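Local coordinates for histidine--tRNA ligase (PDB 1H4V), which charges tRNA(His) with L-histidine in an ATP-dependent reaction, working as a homodimeric class II aminoacyl-tRNA synthetase, at residues 36-41 against 103-108; 85-90 against 130-135; 138-143 against 301-306; 143-148 against 247-252. All coordinates share one frame; numbering follows the deposited sequence.

From the N terminus, contact 1 closes first: it joins segment 36-41, with its short strand 37-38, to strand 102-111. Contact 2 opens inside that loop, at helix 83-92, and closes beyond it at 130-135, so the two cross. Strands 102-111 and 123-132 are neighbours in the sheet, and L104 N probably bonds to E130 O. Contacts 3 and 4 follow, both starting on helix 137-153 and sharing A143. Contact 4 closes at 247-252, within the longer span that contact 3 closes at 301-306. Contact 1 pairs two strands of the catalytic sheet, contacts 2 and 3 lay helices 83-92 and 137-153 on it, and contact 4 sets helix 137-153 against the turn after helix 231-246.

Contact 1: 36-41 against 103-108; sequences ALELVT and RLWMAG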
loop_
_atom_site.group_PDB
_atom_site.type_symbol
_atom_site.label_atom_id
_atom_site.label_comp_id
_atom_site.label_asym_id
_atom_site.label_seq_id
_atom_site.Cartn_x
_atom_site.Cartn_y
_atom_site.Cartn_z
ATOM N N ALA A 36 9.430 -6.333 14.925
ATOM C CA ALA A 36 8.112 -6.554 14.334
ATOM C C ALA A 36 8.218 -7.037 12.888
ATOM O O ALA A 36 9.066 -6.581 12.134
ATOM C CB ALA A 36 7.295 -5.293 14.402
ATOM N N LEU A 37 7.361 -7.980 12.524
ATOM C CA LEU A 37 7.320 -8.548 11.175
ATOM C C LEU A 37 6.177 -7.862 10.412
ATOM O O LEU A 37 5.088 -7.691 10.958
ATOM C CB LEU A 37 7.058 -10.047 11.287
ATOM C CG LEU A 37 6.947 -10.932 10.049
ATOM C CD1 LEU A 37 8.245 -10.885 9.243
ATOM C CD2 LEU A 37 6.657 -12.362 10.507
ATOM N N GLU A 38 6.408 -7.461 9.167
ATOM C CA GLU A 38 5.342 -6.792 8.427
ATOM C C GLU A 38 4.288 -7.761 7.931
ATOM O O GLU A 38 4.592 -8.811 7.372
ATOM C CB GLU A 38 5.870 -5.984 7.230
ATOM C CG GLU A 38 4.734 -5.155 6.582
ATOM C CD GLU A 38 5.184 -4.223 5.466
ATOM O OE1 GLU A 38 4.314 -3.511 4.916
ATOM O OE2 GLU A 38 6.389 -4.194 5.131
ATOM N N LEU A 39 3.035 -7.389 8.129
ATOM C CA LEU A 39 1.923 -8.227 7.710
ATOM C C LEU A 39 0.867 -7.389 6.978
ATOM O O LEU A 39 0.522 -6.288 7.418
ATOM C CB LEU A 39 1.326 -8.893 8.953
ATOM C CG LEU A 39 0.062 -9.760 8.965
ATOM C CD1 LEU A 39 -1.111 -8.898 8.622
ATOM C CD2 LEU A 39 0.189 -10.934 8.003
ATOM N N VAL A 40 0.380 -7.889 5.848
ATOM C CA VAL A 40 -0.665 -7.182 5.112
ATOM C C VAL A 40 -1.899 -8.091 5.032
ATOM O O VAL A 40 -1.845 -9.160 4.422
ATOM C CB VAL A 40 -0.240 -6.817 3.661
ATOM C CG1 VAL A 40 -1.387 -6.076 2.976
ATOM C CG2 VAL A 40 1.021 -5.943 3.662
ATOM N N THR A 41 -3.000 -7.684 5.658
ATOM C CA THR A 41 -4.216 -8.487 5.611
ATOM C C THR A 41 -5.106 -7.993 4.485
ATOM O O THR A 41 -4.858 -6.930 3.907
ATOM C CB THR A 41 -5.011 -8.407 6.927
ATOM O OG1 THR A 41 -5.471 -7.066 7.138
ATOM C CG2 THR A 41 -4.140 -8.826 8.087
ATOM N N ARG A 103 5.744 -10.342 17.219
ATOM C CA ARG A 103 5.512 -8.927 17.019
ATOM C C ARG A 103 5.155 -8.678 15.559
ATOM O O ARG A 103 5.871 -9.091 14.646
ATOM C CB ARG A 103 6.755 -8.124 17.428
ATOM C CG ARG A 103 7.067 -8.163 18.929
ATOM C CD ARG A 103 8.232 -7.225 19.254
ATOM N NE ARG A 103 8.617 -7.227 20.664
ATOM C CZ ARG A 103 9.259 -8.222 21.270
ATOM N NH1 ARG A 103 9.596 -9.319 20.600
ATOM N NH2 ARG A 103 9.591 -8.108 22.543
ATOM N N LEU A 104 4.035 -8.002 15.335
ATOM C CA LEU A 104 3.595 -7.725 13.968
ATOM C C LEU A 104 3.237 -6.262 13.790
ATOM O O LEU A 104 2.857 -5.576 14.742
ATOM C CB LEU A 104 2.361 -8.565 13.618
ATOM C CG LEU A 104 2.386 -10.079 13.859
ATOM C CD1 LEU A 104 0.959 -10.600 13.802
ATOM C CD2 LEU A 104 3.250 -10.776 12.834
ATOM N N TRP A 105 3.370 -5.773 12.568
ATOM C CA TRP A 105 2.987 -4.405 12.294
ATOM C C TRP A 105 2.388 -4.383 10.906
ATOM O O TRP A 105 2.638 -5.275 10.086
ATOM C CB TRP A 105 4.169 -3.431 12.405
ATOM C CG TRP A 105 5.073 -3.395 11.221
ATOM C CD1 TRP A 105 6.140 -4.209 10.972
ATOM C CD2 TRP A 105 4.996 -2.483 10.124
ATOM N NE1 TRP A 105 6.736 -3.858 9.785
ATOM C CE2 TRP A 105 6.053 -2.805 9.239
ATOM C CE3 TRP A 105 4.131 -1.429 9.796
ATOM C CZ2 TRP A 105 6.278 -2.102 8.046
ATOM C CZ3 TRP A 105 4.357 -0.728 8.605
ATOM C CH2 TRP A 105 5.424 -1.075 7.744
ATOM N N MET A 106 1.592 -3.353 10.652
ATOM C CA MET A 106 0.914 -3.219 9.384
ATOM C C MET A 106 0.496 -1.770 9.167
ATOM O O MET A 106 0.246 -1.019 10.114
ATOM C CB MET A 106 -0.311 -4.145 9.396
ATOM C CG MET A 106 -1.291 -4.022 8.236
ATOM S SD MET A 106 -2.530 -5.359 8.338
ATOM C CE MET A 106 -3.852 -4.606 9.315
ATOM N N ALA A 107 0.444 -1.382 7.905
ATOM C CA ALA A 107 0.024 -0.052 7.532
ATOM C C ALA A 107 -0.953 -0.267 6.393
ATOM O O ALA A 107 -0.698 -1.066 5.494
ATOM C CB ALA A 107 1.215 0.766 7.065
ATOM N N GLY A 108 -2.081 0.424 6.426
ATOM C CA GLY A 108 -3.030 0.253 5.344
ATOM C C GLY A 108 -4.325 1.003 5.543
ATOM O O GLY A 108 -4.528 1.637 6.567
HETATM O O HOH W 1 1.903 -3.333 5.759
#
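The indole of W105 carries the side chain of E38 on one face. E38 CG lies over that face, offset toward the rim, and E38 CD comes within 3.5 Å of W105 CZ2. The carboxylate is turned 27° from the ring plane. A36 C lies at the ring edge, in plane. A36 CB approaches W105 CD1 obliquely at 3.8 Å. The E38 chain has CG anti to the backbone N (chi1 -173°) and runs extended over the indole. Its charged end has other partners: OE2 forms a salt bridge with R28 and a hydrogen bond with Q21 of the second subunit. Water 1 donates to E38 OE1 at 2.6 Å and accepts from A107 N.

The backbones form a short parallel beta ladder at the outermost strand of the class II catalytic sheet within this chain; V40 is bonded by its backbone to the second subunit. L37 N gives a bond to R103 O (2.8 Å), W105 N to L37 O (3.0 Å) and L39 N to W105 O (2.9 Å). L37 and L104 share the sheet face away from W105, where L37 CB meets L104 CD2. Beyond L39, M106 carries the contact. Its SD packs on L39 CD1 at 3.8 Å and accepts a weak bond from T41 N at 3.6 Å.

Helix 14-33 lies on the W105 side, where E32 OE2 is hydrogen-bonded to W105 NE1. Helix 83-92 touches L104 and T41 with M86 and A85. Strand 123-132 continues the sheet beyond 103-108, and the second subunit packs against L37, E38, L39 and T41.

Contact 2: 85-90 against 130-135; sequences AMVRAY and EALGSE
Y90 has CG anti to its backbone N (chi1 174°), and L132 has CG anti to its carbonyl carbon. Each torsion sets CG toward the gap between helix and strand, where the side chains slide past each other in opposite directions. The contact packs helix 83-92 on the antiparallel part of the class II synthetase catalytic sheet. Helix and strand 130-132 run 37° apart, and their axes come within 10.1 Å.

L132 does most of the touching. Its CB sits over one face of the Y90 ring in a CH-pi contact, 4.3 Å from the centroid and 27° off the normal. Its CD1 lies at 3.7 Å from Y90 CD1 and also meets Y90 CB. The other methyl, L132 CD2, turns to V87 CG2 at 4.3 Å. L132 therefore fits between two helix residues one turn apart.

The Y90 hydroxyl ends near the strand exit. It lies 4.1 Å from G133 CA, and its hydrogen-bond partner is Q100 OE1. G133 has a positive phi, where a CB would crowd the O of L132 and come close to Y90 OH.

At the other end, M86 crosses E130 at about a right angle. E130 OE1 has a weak hydrogen bond to Y288 OH, while buried OE2 has no polar partner in the model. M86 bends at its last torsion, and its CE reaches E130 CB at 4.0 Å.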
loop_
_atom_site.group_PDB
_atom_site.type_symbol
_atom_site.label_atom_id
_atom_site.label_comp_id
_atom_site.label_asym_id
_atom_site.label_seq_id
_atom_site.Cartn_x
_atom_site.Cartn_y
_atom_site.Cartn_z
ATOM N N ALA A 85 -7.963 -8.318 12.635
ATOM C CA ALA A 85 -7.439 -8.923 11.409
ATOM C C ALA A 85 -6.075 -9.558 11.657
ATOM O O ALA A 85 -5.775 -10.630 11.136
ATOM C CB ALA A 85 -7.324 -7.876 10.314
ATOM N N MET A 86 -5.249 -8.895 12.456
ATOM C CA MET A 86 -3.917 -9.411 12.763
ATOM C C MET A 86 -4.006 -10.637 13.650
ATOM O O MET A 86 -3.287 -11.609 13.425
ATOM C CB MET A 86 -3.060 -8.310 13.401
ATOM C CG MET A 86 -2.792 -7.200 12.391
ATOM S SD MET A 86 -2.194 -5.652 13.039
ATOM C CE MET A 86 -0.420 -6.024 13.135
ATOM N N VAL A 87 -4.895 -10.598 14.641
ATOM C CA VAL A 87 -5.097 -11.746 15.530
ATOM C C VAL A 87 -5.620 -12.916 14.691
ATOM O O VAL A 87 -5.212 -14.060 14.884
ATOM C CB VAL A 87 -6.136 -11.450 16.634
ATOM C CG1 VAL A 87 -6.487 -12.741 17.375
ATOM C CG2 VAL A 87 -5.592 -10.418 17.606
ATOM N N ARG A 88 -6.515 -12.613 13.751
ATOM C CA ARG A 88 -7.087 -13.623 12.872
ATOM C C ARG A 88 -5.983 -14.244 12.017
ATOM O O ARG A 88 -6.043 -15.423 11.670
ATOM C CB ARG A 88 -8.172 -12.991 11.990
ATOM C CG ARG A 88 -9.035 -13.971 11.180
ATOM C CD ARG A 88 -8.316 -14.444 9.920
ATOM N NE ARG A 88 -7.929 -13.318 9.075
ATOM C CZ ARG A 88 -6.897 -13.329 8.240
ATOM N NH1 ARG A 88 -6.143 -14.411 8.130
ATOM N NH2 ARG A 88 -6.606 -12.252 7.534
ATOM N N ALA A 89 -4.969 -13.451 11.686
ATOM C CA ALA A 89 -3.853 -13.949 10.886
ATOM C C ALA A 89 -2.912 -14.806 11.742
ATOM O O ALA A 89 -2.408 -15.829 11.281
ATOM C CB ALA A 89 -3.081 -12.776 10.260
ATOM N N TYR A 90 -2.683 -14.380 12.980
ATOM C CA TYR A 90 -1.816 -15.101 13.911
ATOM C C TYR A 90 -2.377 -16.517 14.088
ATOM O O TYR A 90 -1.635 -17.502 14.151
ATOM C CB TYR A 90 -1.803 -14.363 15.253
ATOM C CG TYR A 90 -1.074 -15.050 16.389
ATOM C CD1 TYR A 90 0.249 -14.721 16.696
ATOM C CD2 TYR A 90 -1.728 -15.976 17.204
ATOM C CE1 TYR A 90 0.904 -15.294 17.798
ATOM C CE2 TYR A 90 -1.087 -16.557 18.305
ATOM C CZ TYR A 90 0.226 -16.210 18.600
ATOM O OH TYR A 90 0.856 -16.758 19.704
ATOM N N GLU A 130 1.369 -4.927 16.877
ATOM C CA GLU A 130 0.795 -5.915 17.776
ATOM C C GLU A 130 1.848 -6.926 18.268
ATOM O O GLU A 130 2.619 -7.480 17.480
ATOM C CB GLU A 130 -0.330 -6.650 17.035
ATOM C CG GLU A 130 -1.737 -6.476 17.597
ATOM C CD GLU A 130 -2.182 -5.029 17.778
ATOM O OE1 GLU A 130 -2.525 -4.665 18.919
ATOM O OE2 GLU A 130 -2.207 -4.257 16.797
ATOM N N ALA A 131 1.876 -7.143 19.577
ATOM C CA ALA A 131 2.779 -8.103 20.213
ATOM C C ALA A 131 1.850 -9.140 20.834
ATOM O O ALA A 131 1.206 -8.875 21.842
ATOM C CB ALA A 131 3.596 -7.417 21.297
ATOM N N LEU A 132 1.779 -10.319 20.226
ATOM C CA LEU A 132 0.889 -11.381 20.693
ATOM C C LEU A 132 1.594 -12.581 21.299
ATOM O O LEU A 132 2.657 -12.987 20.828
ATOM C CB LEU A 132 0.039 -11.872 19.526
ATOM C CG LEU A 132 -0.576 -10.771 18.678
ATOM C CD1 LEU A 132 -1.010 -11.325 17.329
ATOM C CD2 LEU A 132 -1.735 -10.176 19.422
ATOM N N GLY A 133 0.980 -13.150 22.336
ATOM C CA GLY A 133 1.530 -14.329 22.975
ATOM C C GLY A 133 2.083 -14.194 24.377
ATOM O O GLY A 133 2.450 -15.194 24.985
ATOM N N SER A 134 2.142 -12.988 24.917
ATOM C CA SER A 134 2.688 -12.830 26.253
ATOM C C SER A 134 1.971 -11.801 27.117
ATOM O O SER A 134 1.459 -10.800 26.623
ATOM C CB SER A 134 4.175 -12.474 26.159
ATOM O OG SER A 134 4.721 -12.273 27.449
ATOM N N GLU A 135 1.958 -12.057 28.422
ATOM C CA GLU A 135 1.324 -11.171 29.391
ATOM C C GLU A 135 2.373 -10.278 30.066
ATOM O O GLU A 135 2.036 -9.373 30.833
ATOM C CB GLU A 135 0.602 -12.005 30.454
ATOM C CG GLU A 135 -0.047 -11.178 31.540
ATOM C CD GLU A 135 -1.283 -10.442 31.049
ATOM O OE1 GLU A 135 -1.588 -9.361 31.596
ATOM O OE2 GLU A 135 -1.953 -10.953 30.126
#

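Contact 3: 138-143 against 301-306; sequences ILDAEA and PGVGFA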
loop_
_atom_site.group_PDB
_atom_site.type_symbol
_atom_site.label_atom_id
_atom_site.label_comp_id
_atom_site.label_asym_id
_atom_site.label_seq_id
_atom_site.Cartn_x
_atom_site.Cartn_y
_atom_site.Cartn_z
ATOM N N ILE A 138 6.654 -5.995 30.268
ATOM C CA ILE A 138 7.695 -5.374 29.472
ATOM C C ILE A 138 7.108 -5.047 28.092
ATOM O O ILE A 138 7.409 -4.012 27.515
ATOM C CB ILE A 138 8.929 -6.315 29.328
ATOM C CG1 ILE A 138 9.780 -6.238 30.601
ATOM C CG2 ILE A 138 9.757 -5.935 28.108
ATOM C CD1 ILE A 138 10.903 -7.272 30.682
ATOM N N LEU A 139 6.244 -5.915 27.581
ATOM C CA LEU A 139 5.651 -5.691 26.272
ATOM C C LEU A 139 4.733 -4.478 26.222
ATOM O O LEU A 139 4.634 -3.816 25.183
ATOM C CB LEU A 139 4.902 -6.938 25.818
ATOM C CG LEU A 139 5.854 -8.127 25.757
ATOM C CD1 LEU A 139 5.080 -9.394 25.534
ATOM C CD2 LEU A 139 6.881 -7.901 24.653
ATOM N N ASP A 140 4.066 -4.183 27.336
ATOM C CA ASP A 140 3.172 -3.028 27.399
ATOM C C ASP A 140 4.001 -1.750 27.346
ATOM O O ASP A 140 3.684 -0.819 26.613
ATOM C CB ASP A 140 2.349 -3.053 28.691
ATOM C CG ASP A 140 1.608 -4.358 28.879
ATOM O OD1 ASP A 140 0.414 -4.322 29.243
ATOM O OD2 ASP A 140 2.223 -5.427 28.675
ATOM N N ALA A 141 5.077 -1.714 28.122
ATOM C CA ALA A 141 5.942 -0.546 28.135
ATOM C C ALA A 141 6.569 -0.364 26.750
ATOM O O ALA A 141 6.756 0.763 26.285
ATOM C CB ALA A 141 7.030 -0.706 29.200
ATOM N N GLU A 142 6.890 -1.475 26.093
ATOM C CA GLU A 142 7.494 -1.419 24.765
ATOM C C GLU A 142 6.511 -0.851 23.745
ATOM O O GLU A 142 6.888 -0.032 22.908
ATOM C CB GLU A 142 7.962 -2.811 24.336
ATOM C CG GLU A 142 8.608 -2.865 22.973
ATOM C CD GLU A 142 9.303 -4.195 22.710
ATOM O OE1 GLU A 142 10.544 -4.208 22.546
ATOM O OE2 GLU A 142 8.608 -5.233 22.670
ATOM N N ALA A 143 5.252 -1.274 23.824
ATOM C CA ALA A 143 4.220 -0.788 22.912
ATOM C C ALA A 143 4.117 0.729 23.035
ATOM O O ALA A 143 4.064 1.442 22.029
ATOM C CB ALA A 143 2.873 -1.433 23.244
ATOM N N PRO A 301 -2.650 -13.709 24.742
ATOM C CA PRO A 301 -2.449 -12.380 25.336
ATOM C C PRO A 301 -1.964 -11.430 24.254
ATOM O O PRO A 301 -1.201 -11.826 23.374
ATOM C CB PRO A 301 -1.367 -12.623 26.387
ATOM C CG PRO A 301 -1.507 -14.090 26.710
ATOM C CD PRO A 301 -1.755 -14.699 25.357
ATOM N N GLY A 302 -2.391 -10.176 24.318
ATOM C CA GLY A 302 -1.966 -9.238 23.299
ATOM C C GLY A 302 -1.901 -7.816 23.784
ATOM O O GLY A 302 -2.579 -7.436 24.729
ATOM N N VAL A 303 -1.057 -7.023 23.140
ATOM C CA VAL A 303 -0.914 -5.624 23.492
ATOM C C VAL A 303 -0.347 -4.963 22.251
ATOM O O VAL A 303 0.458 -5.559 21.536
ATOM C CB VAL A 303 0.033 -5.432 24.709
ATOM C CG1 VAL A 303 1.428 -5.915 24.372
ATOM C CG2 VAL A 303 0.068 -3.968 25.116
ATOM N N GLY A 304 -0.784 -3.741 21.978
ATOM C CA GLY A 304 -0.308 -3.046 20.800
ATOM C C GLY A 304 -0.920 -1.670 20.685
ATOM O O GLY A 304 -1.473 -1.154 21.659
ATOM N N PHE A 305 -0.823 -1.078 19.498
ATOM C CA PHE A 305 -1.370 0.250 19.268
ATOM C C PHE A 305 -1.640 0.508 17.797
ATOM O O PHE A 305 -1.268 -0.279 16.931
ATOM C CB PHE A 305 -0.397 1.324 19.781
ATOM C CG PHE A 305 0.895 1.402 19.004
ATOM C CD1 PHE A 305 2.066 0.841 19.508
ATOM C CD2 PHE A 305 0.947 2.051 17.774
ATOM C CE1 PHE A 305 3.274 0.931 18.796
ATOM C CE2 PHE A 305 2.143 2.140 17.060
ATOM C CZ PHE A 305 3.308 1.582 17.573
ATOM N N ALA A 306 -2.275 1.637 17.528
ATOM C CA ALA A 306 -2.564 2.068 16.170
ATOM C C ALA A 306 -2.563 3.584 16.193
ATOM O O ALA A 306 -2.854 4.184 17.223
ATOM C CB ALA A 306 -3.941 1.565 15.722
#
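V303 sends its two methyls to different parts of helix 137-153. CG1 meets L139 CB at 3.9 Å and lies equally near L139 O. CG2 lies 4.0 Å from D140 CA and also touches D140 CG and A143 CB. CG1 stands between the N and the carbonyl carbon (chi1 63°), which turns it to L139; CG2, anti to the N, faces D140 and A143. A143 adds its single methyl, which rests on G304 CA at 4.3 Å. The backbone can come close here: A143 CA and G304 CA are 5.5 Å apart. Farther along the strand, the ring of F305 lies by the helix backbone, with CD1 3.3 Å from A143 O in an oblique approach.

The helix and strand 302-306 run in nearly the same direction, 4° apart, with axes 7.7 Å from each other at closest. This is helix-on-sheet packing within the antiparallel catalytic fold of class II synthetases. Strand 302-308 is an inner strand, bonded by its backbone to strand 123-132 through V303 with A131 and F305 with Y129, and to strand 281-287 through G304 with G286.

The acidic end of D140 turns to partners outside the two segments. OD1 is hydrogen-bonded to T267 OG1, and OD2 forms a salt bridge with R287, which probably fixes the carboxylate beside V303 CG2. F269 of strand 267-272 packs on both A143 and F305. Helix 231-246 touches D140 and A141 with H236, V240 and H243, while F345 of the second subunit packs on A141 and E142.

Contact 4: 143-148 against 247-252; sequences AVVLLY and LSVPYE
A Schellman motif ends helix 231-246, and the residues that follow it pack on helix 137-153 in the class II catalytic domain. S248, at positive phi, is the C-prime residue. Its N bonds to E245 O, and V249 N bonds back to L244 O. This turn presents L247 and V249 to the neighbouring helix before the chain enters edge strand 251-253.

V145 and Y148 carry the helix side about equally; V249 touches both. V145 CG2, set beside the backbone N, meets both turn residues: L247 CD1 at 3.6 Å and V249 CG2 at 3.9 Å. The side chains of V145 and L247 cross at about a right angle.

One turn later, Y148 has CG anti to its backbone N (chi1 -175°), and its side chain slides past V249 in the opposite direction. V249 CG1 lies over one face of the ring, while V249 CG2 touches CD2 at 4.0 Å. No hydrogen bond joins the two segments, so side-chain packing carries the contact. V249 is buried, whereas P250 is exposed.

L244 of helix 231-246 packs on V144, V145 and V249. V161 of strand 160-165 touches V144 and Y148. That strand also bonds through its backbone to E252 and so joins the edge strand to the sheet. On the side of the second subunit, its E349 packs on V145 and its F345 on L247.

At the outer end, P250 crosses Y148 at about a right angle, with P250 CD 3.7 Å from Y148 OH.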
loop_
_atom_site.group_PDB
_atom_site.type_symbol
_atom_site.label_atom_id
_atom_site.label_comp_id
_atom_site.label_asym_id
_atom_site.label_seq_id
_atom_site.Cartn_x
_atom_site.Cartn_y
_atom_site.Cartn_z
ATOM N N ALA A 143 5.252 -1.274 23.824
ATOM C CA ALA A 143 4.220 -0.788 22.912
ATOM C C ALA A 143 4.117 0.729 23.035
ATOM O O ALA A 143 4.064 1.442 22.029
ATOM C CB ALA A 143 2.873 -1.433 23.244
ATOM N N VAL A 144 4.097 1.210 24.277
ATOM C CA VAL A 144 4.014 2.642 24.563
ATOM C C VAL A 144 5.235 3.388 24.012
ATOM O O VAL A 144 5.100 4.365 23.273
ATOM C CB VAL A 144 3.905 2.909 26.094
ATOM C CG1 VAL A 144 4.010 4.388 26.371
ATOM C CG2 VAL A 144 2.562 2.382 26.636
ATOM N N VAL A 145 6.428 2.925 24.366
ATOM C CA VAL A 145 7.647 3.567 23.889
ATOM C C VAL A 145 7.756 3.523 22.368
ATOM O O VAL A 145 8.175 4.496 21.755
ATOM C CB VAL A 145 8.901 2.910 24.490
ATOM C CG1 VAL A 145 10.146 3.638 24.008
ATOM C CG2 VAL A 145 8.826 2.950 26.003
ATOM N N LEU A 146 7.384 2.397 21.759
ATOM C CA LEU A 146 7.444 2.273 20.304
ATOM C C LEU A 146 6.555 3.310 19.607
ATOM O O LEU A 146 6.958 3.898 18.605
ATOM C CB LEU A 146 7.034 0.867 19.857
ATOM C CG LEU A 146 8.079 -0.249 19.959
ATOM C CD1 LEU A 146 7.492 -1.529 19.412
ATOM C CD2 LEU A 146 9.331 0.121 19.176
ATOM N N LEU A 147 5.352 3.527 20.136
ATOM C CA LEU A 147 4.440 4.505 19.569
ATOM C C LEU A 147 5.034 5.884 19.784
ATOM O O LEU A 147 5.084 6.708 18.867
ATOM C CB LEU A 147 3.068 4.421 20.241
ATOM C CG LEU A 147 2.106 5.566 19.926
ATOM C CD1 LEU A 147 1.864 5.634 18.418
ATOM C CD2 LEU A 147 0.802 5.358 20.686
ATOM N N TYR A 148 5.497 6.128 21.002
ATOM C CA TYR A 148 6.112 7.403 21.344
ATOM C C TYR A 148 7.255 7.688 20.357
ATOM O O TYR A 148 7.342 8.782 19.795
ATOM C CB TYR A 148 6.643 7.332 22.777
ATOM C CG TYR A 148 7.212 8.621 23.311
ATOM C CD1 TYR A 148 6.402 9.735 23.509
ATOM C CD2 TYR A 148 8.563 8.721 23.642
ATOM C CE1 TYR A 148 6.922 10.918 24.025
ATOM C CE2 TYR A 148 9.091 9.897 24.155
ATOM C CZ TYR A 148 8.265 10.990 24.346
ATOM O OH TYR A 148 8.783 12.153 24.870
ATOM N N LEU A 247 12.850 4.405 31.169
ATOM C CA LEU A 247 13.123 4.736 29.773
ATOM C C LEU A 247 12.964 6.225 29.505
ATOM O O LEU A 247 12.973 6.663 28.358
ATOM C CB LEU A 247 12.190 3.950 28.859
ATOM C CG LEU A 247 12.544 2.468 28.740
ATOM C CD1 LEU A 247 11.365 1.680 28.199
ATOM C CD2 LEU A 247 13.765 2.328 27.855
ATOM N N SER A 248 12.824 6.998 30.574
ATOM C CA SER A 248 12.659 8.438 30.465
ATOM C C SER A 248 11.470 8.870 29.615
ATOM O O SER A 248 11.492 9.947 29.018
ATOM C CB SER A 248 13.940 9.090 29.924
ATOM O OG SER A 248 14.921 9.206 30.940
ATOM N N VAL A 249 10.431 8.044 29.553
ATOM C CA VAL A 249 9.246 8.422 28.789
ATOM C C VAL A 249 8.275 9.137 29.723
ATOM O O VAL A 249 7.710 8.533 30.635
ATOM C CB VAL A 249 8.528 7.191 28.159
ATOM C CG1 VAL A 249 7.142 7.584 27.665
ATOM C CG2 VAL A 249 9.346 6.655 26.992
ATOM N N PRO A 250 8.086 10.443 29.517
ATOM C CA PRO A 250 7.165 11.203 30.368
ATOM C C PRO A 250 5.721 10.770 30.138
ATOM O O PRO A 250 5.250 10.763 29.007
ATOM C CB PRO A 250 7.402 12.645 29.931
ATOM C CG PRO A 250 7.732 12.493 28.463
ATOM C CD PRO A 250 8.671 11.298 28.468
ATOM N N TYR A 251 5.027 10.398 31.208
ATOM C CA TYR A 251 3.638 9.985 31.097
ATOM C C TYR A 251 2.814 10.541 32.249
ATOM O O TYR A 251 3.350 11.018 33.249
ATOM C CB TYR A 251 3.507 8.458 31.085
ATOM C CG TYR A 251 3.716 7.810 32.430
ATOM C CD1 TYR A 251 5.000 7.622 32.941
ATOM C CD2 TYR A 251 2.629 7.407 33.209
ATOM C CE1 TYR A 251 5.198 7.045 34.194
ATOM C CE2 TYR A 251 2.815 6.832 34.466
ATOM C CZ TYR A 251 4.105 6.654 34.953
ATOM O OH TYR A 251 4.313 6.083 36.190
ATOM N N GLU A 252 1.498 10.458 32.095
ATOM C CA GLU A 252 0.569 10.951 33.095
ATOM C C GLU A 252 -0.543 9.915 33.251
ATOM O O GLU A 252 -1.098 9.437 32.261
ATOM C CB GLU A 252 -0.021 12.282 32.622
ATOM C CG GLU A 252 -0.806 13.047 33.672
ATOM C CD GLU A 252 -0.030 14.229 34.239
ATOM O OE1 GLU A 252 1.087 14.016 34.767
ATOM O OE2 GLU A 252 -0.543 15.370 34.155
#